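PDB 1ZXU: protein LURP-one-related 15 from Arabidopsis thaliana, which is of unknown function but might be related to phospholipid scramblases and tubby-like, membrane-tethered transcription factors. Local coordinates for residues F187-Y192 / A198-L203; I38-V43 / N62-V67. One frame throughout, in Å; residues are numbered along the deposited sequence.

Interaction 1 (F187-Y192 / A198-L203); sequences FSVTVY and AFIASL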
loop_
_atom_site.group_PDB
_atom_site.type_symbol
_atom_site.label_atom_id
_atom_site.label_comp_id
_atom_site.label_asym_id
_atom_site.label_seq_id
_atom_site.Cartn_x
_atom_site.Cartn_y
_atom_site.Cartn_z
ATOM N N PHE A 187 -13.986 6.149 2.754
ATOM C CA PHE A 187 -13.923 4.763 2.359
ATOM C C PHE A 187 -13.140 3.967 3.378
ATOM O O PHE A 187 -12.431 4.535 4.232
ATOM C CB PHE A 187 -13.229 4.658 1.011
ATOM C CG PHE A 187 -11.735 4.958 1.066
ATOM C CD1 PHE A 187 -10.806 3.939 1.331
ATOM C CD2 PHE A 187 -11.268 6.245 0.786
ATOM C CE1 PHE A 187 -9.411 4.227 1.358
ATOM C CE2 PHE A 187 -9.907 6.538 0.794
ATOM C CZ PHE A 187 -8.966 5.551 1.083
ATOM N N SER A 188 -13.276 2.646 3.286
ATOM C CA SER A 188 -12.322 1.778 3.983
ATOM C C SER A 188 -11.834 0.742 3.029
ATOM O O SER A 188 -12.400 0.585 1.945
ATOM C CB SER A 188 -12.930 1.107 5.196
ATOM O OG SER A 188 -14.012 0.282 4.813
ATOM N N VAL A 189 -10.708 0.107 3.380
ATOM C CA VAL A 189 -10.216 -0.964 2.532
ATOM C C VAL A 189 -10.175 -2.235 3.410
ATOM O O VAL A 189 -9.513 -2.264 4.414
ATOM C CB VAL A 189 -8.804 -0.693 1.996
ATOM C CG1 VAL A 189 -8.277 -1.887 1.184
ATOM C CG2 VAL A 189 -8.792 0.507 1.068
ATOM N N THR A 190 -10.905 -3.267 2.997
ATOM C CA THR A 190 -10.820 -4.596 3.671
ATOM C C THR A 190 -9.626 -5.345 3.161
ATOM O O THR A 190 -9.480 -5.547 1.940
ATOM C CB THR A 190 -12.084 -5.431 3.437
ATOM O OG1 THR A 190 -13.221 -4.689 3.909
ATOM C CG2 THR A 190 -11.942 -6.795 4.173
ATOM N N VAL A 191 -8.743 -5.741 4.081
ATOM C CA VAL A 191 -7.638 -6.641 3.721
ATOM C C VAL A 191 -8.051 -8.040 4.190
ATOM O O VAL A 191 -8.396 -8.255 5.386
ATOM C CB VAL A 191 -6.387 -6.237 4.506
ATOM C CG1 VAL A 191 -5.245 -7.213 4.282
ATOM C CG2 VAL A 191 -6.035 -4.771 4.141
ATOM N N TYR A 192 -8.016 -8.987 3.281
ATOM C CA TYR A 192 -8.558 -10.308 3.657
ATOM C C TYR A 192 -7.558 -11.092 4.493
ATOM O O TYR A 192 -6.374 -10.754 4.578
ATOM C CB TYR A 192 -9.016 -11.034 2.375
ATOM C CG TYR A 192 -10.293 -10.356 1.882
ATOM C CD1 TYR A 192 -11.525 -10.578 2.567
ATOM C CD2 TYR A 192 -10.283 -9.458 0.819
ATOM C CE1 TYR A 192 -12.685 -9.955 2.159
ATOM C CE2 TYR A 192 -11.490 -8.833 0.384
ATOM C CZ TYR A 192 -12.666 -9.090 1.075
ATOM O OH TYR A 192 -13.816 -8.465 0.669
ATOM N N ALA A 198 0.608 -4.350 5.256
ATOM C CA ALA A 198 1.572 -3.254 4.958
ATOM C C ALA A 198 1.679 -3.129 3.448
ATOM O O ALA A 198 1.708 -2.042 2.881
ATOM C CB ALA A 198 2.943 -3.492 5.579
ATOM N N PHE A 199 1.690 -4.272 2.790
ATOM C CA PHE A 199 1.680 -4.239 1.317
ATOM C C PHE A 199 0.416 -3.493 0.807
ATOM O O PHE A 199 0.507 -2.557 0.011
ATOM C CB PHE A 199 1.689 -5.697 0.840
ATOM C CG PHE A 199 1.430 -5.838 -0.643
ATOM C CD1 PHE A 199 2.207 -5.128 -1.590
ATOM C CD2 PHE A 199 0.356 -6.625 -1.088
ATOM C CE1 PHE A 199 1.973 -5.241 -2.957
ATOM C CE2 PHE A 199 0.142 -6.780 -2.444
ATOM C CZ PHE A 199 0.909 -6.066 -3.406
ATOM N N ILE A 200 -0.765 -3.868 1.285
ATOM C CA ILE A 200 -1.959 -3.164 0.845
ATOM C C ILE A 200 -1.952 -1.636 1.185
ATOM O O ILE A 200 -2.315 -0.796 0.352
ATOM C CB ILE A 200 -3.225 -3.837 1.389
ATOM C CG1 ILE A 200 -3.235 -5.332 0.986
ATOM C CG2 ILE A 200 -4.439 -2.997 0.902
ATOM C CD1 ILE A 200 -3.241 -5.578 -0.536
ATOM N N ALA A 201 -1.444 -1.296 2.368
ATOM C CA ALA A 201 -1.357 0.110 2.787
ATOM C C ALA A 201 -0.422 0.818 1.804
ATOM O O ALA A 201 -0.739 1.921 1.405
ATOM C CB ALA A 201 -0.755 0.219 4.203
ATOM N N SER A 202 0.667 0.175 1.351
ATOM C CA SER A 202 1.491 0.897 0.390
ATOM C C SER A 202 0.785 1.178 -0.939
ATOM O O SER A 202 1.009 2.222 -1.596
ATOM C CB SER A 202 2.827 0.145 0.161
ATOM O OG SER A 202 2.595 -0.963 -0.698
ATOM N N LEU A 203 -0.102 0.250 -1.354
ATOM C CA LEU A 203 -0.863 0.462 -2.565
ATOM C C LEU A 203 -1.839 1.625 -2.411
ATOM O O LEU A 203 -2.079 2.361 -3.350
ATOM C CB LEU A 203 -1.596 -0.849 -2.987
ATOM C CG LEU A 203 -0.634 -1.986 -3.340
ATOM C CD1 LEU A 203 -1.495 -3.225 -3.794
ATOM C CD2 LEU A 203 0.282 -1.620 -4.504
#

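Interaction 2 (I38-V43 / N62-V67); sequences IDMAIV and NLLFKV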
loop_
_atom_site.group_PDB
_atom_site.type_symbol
_atom_site.label_atom_id
_atom_site.label_comp_id
_atom_site.label_asym_id
_atom_site.label_seq_id
_atom_site.Cartn_x
_atom_site.Cartn_y
_atom_site.Cartn_z
ATOM N N ILE A 38 -9.170 -7.155 8.174
ATOM C CA ILE A 38 -8.894 -5.873 8.807
ATOM C C ILE A 38 -9.377 -4.800 7.838
ATOM O O ILE A 38 -9.096 -4.925 6.634
ATOM C CB ILE A 38 -7.373 -5.701 8.941
ATOM C CG1 ILE A 38 -6.852 -6.598 10.064
ATOM C CG2 ILE A 38 -6.988 -4.216 9.201
ATOM C CD1 ILE A 38 -5.325 -6.552 10.186
ATOM N N ASP A 39 -10.085 -3.782 8.328
ATOM C CA ASP A 39 -10.525 -2.651 7.487
ATOM C C ASP A 39 -9.610 -1.499 7.819
ATOM O O ASP A 39 -9.392 -1.232 8.995
ATOM C CB ASP A 39 -11.937 -2.224 7.778
ATOM C CG ASP A 39 -12.968 -3.083 7.047
ATOM O OD1 ASP A 39 -12.608 -4.135 6.499
ATOM O OD2 ASP A 39 -14.147 -2.703 7.016
HETATM N N MSE A 40 -9.024 -0.893 6.800
HETATM C CA MSE A 40 -8.137 0.265 7.042
HETATM C C MSE A 40 -8.737 1.502 6.460
HETATM O O MSE A 40 -9.539 1.438 5.503
HETATM C CB MSE A 40 -6.756 0.040 6.416
HETATM C CG MSE A 40 -6.116 -1.274 6.788
HETATM SE SE MSE A 40 -4.301 -1.451 6.116
HETATM C CE MSE A 40 -4.678 -0.796 4.370
ATOM N N ALA A 41 -8.375 2.676 7.005
ATOM C CA ALA A 41 -8.934 3.910 6.478
ATOM C C ALA A 41 -7.894 5.017 6.624
ATOM O O ALA A 41 -6.952 4.855 7.421
ATOM C CB ALA A 41 -10.192 4.279 7.291
ATOM N N ILE A 42 -8.053 6.108 5.871
ATOM C CA ILE A 42 -7.151 7.273 5.906
ATOM C C ILE A 42 -7.762 8.362 6.796
ATOM O O ILE A 42 -8.975 8.686 6.721
ATOM C CB ILE A 42 -6.934 7.862 4.475
ATOM C CG1 ILE A 42 -6.045 6.918 3.651
ATOM C CG2 ILE A 42 -6.308 9.284 4.512
ATOM C CD1 ILE A 42 -5.858 7.335 2.180
ATOM N N VAL A 43 -6.920 8.881 7.682
ATOM C CA VAL A 43 -7.270 10.062 8.488
ATOM C C VAL A 43 -6.248 11.166 8.169
ATOM O O VAL A 43 -5.012 10.942 8.211
ATOM C CB VAL A 43 -7.211 9.762 10.000
ATOM C CG1 VAL A 43 -7.532 11.047 10.801
ATOM C CG2 VAL A 43 -8.169 8.618 10.405
ATOM N N ASN A 62 -7.343 3.008 15.613
ATOM C CA ASN A 62 -6.000 2.628 16.024
ATOM C C ASN A 62 -5.013 2.839 14.906
ATOM O O ASN A 62 -5.219 2.335 13.802
ATOM C CB ASN A 62 -5.959 1.153 16.492
ATOM C CG ASN A 62 -6.897 0.905 17.687
ATOM O OD1 ASN A 62 -6.829 1.651 18.670
ATOM N ND2 ASN A 62 -7.831 -0.031 17.554
ATOM N N LEU A 63 -3.914 3.549 15.173
ATOM C CA LEU A 63 -2.900 3.802 14.116
ATOM C C LEU A 63 -2.274 2.507 13.654
ATOM O O LEU A 63 -1.809 1.691 14.477
ATOM C CB LEU A 63 -1.821 4.739 14.666
ATOM C CG LEU A 63 -0.772 5.157 13.656
ATOM C CD1 LEU A 63 -0.317 6.518 14.100
ATOM C CD2 LEU A 63 0.401 4.197 13.655
ATOM N N LEU A 64 -2.277 2.306 12.336
ATOM C CA LEU A 64 -1.521 1.225 11.725
ATOM C C LEU A 64 -0.238 1.793 11.131
ATOM O O LEU A 64 0.863 1.213 11.382
ATOM C CB LEU A 64 -2.319 0.503 10.625
ATOM C CG LEU A 64 -3.622 -0.104 11.137
ATOM C CD1 LEU A 64 -4.450 -0.640 9.918
ATOM C CD2 LEU A 64 -3.397 -1.215 12.127
ATOM N N PHE A 65 -0.326 2.861 10.305
ATOM C CA PHE A 65 0.896 3.512 9.738
ATOM C C PHE A 65 0.766 5.029 9.703
ATOM O O PHE A 65 -0.336 5.547 9.485
ATOM C CB PHE A 65 1.092 3.068 8.280
ATOM C CG PHE A 65 1.205 1.596 8.148
ATOM C CD1 PHE A 65 2.297 0.921 8.630
ATOM C CD2 PHE A 65 0.142 0.859 7.626
ATOM C CE1 PHE A 65 2.372 -0.482 8.511
ATOM C CE2 PHE A 65 0.207 -0.530 7.522
ATOM C CZ PHE A 65 1.299 -1.198 7.954
ATOM N N LYS A 66 1.860 5.734 9.962
ATOM C CA LYS A 66 1.928 7.123 9.593
ATOM C C LYS A 66 2.579 7.214 8.249
ATOM O O LYS A 66 3.557 6.474 7.955
ATOM C CB LYS A 66 2.750 7.948 10.607
ATOM C CG LYS A 66 1.978 8.098 11.915
ATOM C CD LYS A 66 2.501 9.279 12.774
ATOM C CE LYS A 66 2.075 9.068 14.240
ATOM N NZ LYS A 66 1.373 10.257 14.847
ATOM N N VAL A 67 1.980 8.028 7.407
ATOM C CA VAL A 67 2.510 8.199 6.081
ATOM C C VAL A 67 3.063 9.595 5.944
ATOM O O VAL A 67 2.335 10.569 6.200
ATOM C CB VAL A 67 1.396 8.012 5.034
ATOM C CG1 VAL A 67 1.953 8.240 3.620
ATOM C CG2 VAL A 67 0.881 6.610 5.153
#

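Interaction 1 (F187-Y192 / A198-L203)
This is a buried, wholly apolar contact between the inner face of a barrel strand, 187-191, and helix 197-211, which follows it in the chain. Val189 and Val191, two residues apart on the strand, both direct their side chains toward the helix, where a single residue, Ile200, receives them. Its CG2 methyl is the meeting point: Val189 CG1 lies 4.0 Å from Ile200 CG2, and Val191 CG2 is equally far from that same methyl and also reaches the CB of Ile200. With CG2 anti to the backbone N of Ile200 (its CG1 branch at chi1 -55°), this methyl faces both valines. The valines use different branches, Val189 the one opposite its backbone N and Val191 the one beside it. Val191 and Ile200 pass one another running in opposite directions, whereas Val189 meets the isoleucine at a slant. The arrangement belongs to the tubby C-terminal-like fold, a closed antiparallel barrel threaded by a hydrophobic C-terminal helix. No hydrogen bond links the two segments. Within the helix, Ser202 OG donates to Phe199 O over 2.7 Å, on a lone pair in the carbonyl plane at a C=O...donor angle of 132°. The same oxygen also takes Leu203 N, so two donors grip it, and Ser202 OG is further bonded to Tyr117 OH of strand 115-120. Between the valines, Thr190 points away from the helix and pairs its OG1 with Asp39 OD1 of the neighbouring strand 38-43.

Interaction 2 (I38-V43 / N62-V67)
No ring makes a close contact where Met40, a selenomethionine here, touches Leu64; the one aromatic ring of the two segments, Phe65, stands beside them, with its CE2 corner 4.8 Å from Met40 SE. The touching itself is done by one methyl. Leu64 CD1 sits 3.6 Å from Met40 CG and 3.9 Å from Met40 SE, packing against the CG-SE part of the selenomethionine, which the leucine crosses at about a right angle. In Met40 SE lies anti to CA (chi2 -174°), and the chain then bends at chi3, -45°, so that CE turns away from the leucine, toward helix 197-211. Next to the selenomethionine, Ile38 CG2 is a looser neighbour of Leu64 CD1, at 4.4 Å. The two strands are not hydrogen-bonded to each other: strand 54-58 runs between them in the sheet, and the leucine reaches past it. Leu64 and Phe65 form a classic beta bulge, both facing Ile56, with Leu64 at the helix-like psi of -51°. Strand 38-43 has strand 187-191 along its other edge, through backbone bonds of Ile38 to Val191 and Met40 to Val189. Strand 77-81 flanks 63-68, with Leu80 against Phe65, and helix 197-211 presents Ala198 and Ala201 to that same ring.

The two interactions lie about 9 Å apart, centre to centre, within one closed barrel, and follow in series along the chain: interaction 2 is complete before interaction 1 begins. Strands 38-43 and 187-191 are neighbours in the sheet and join the first strand of the barrel to its last. This seam is closed by backbone bonds together with a side-chain bond between Thr190 and Asp39. The helix ties the pair together from within, for Met40 of interaction 2 also rests on Ile200 and Ala201. Interaction 1 is buried in the interior, whereas interaction 2 is only partly buried; Met40 and the helix connect them where the barrel closes around its C-terminal helix.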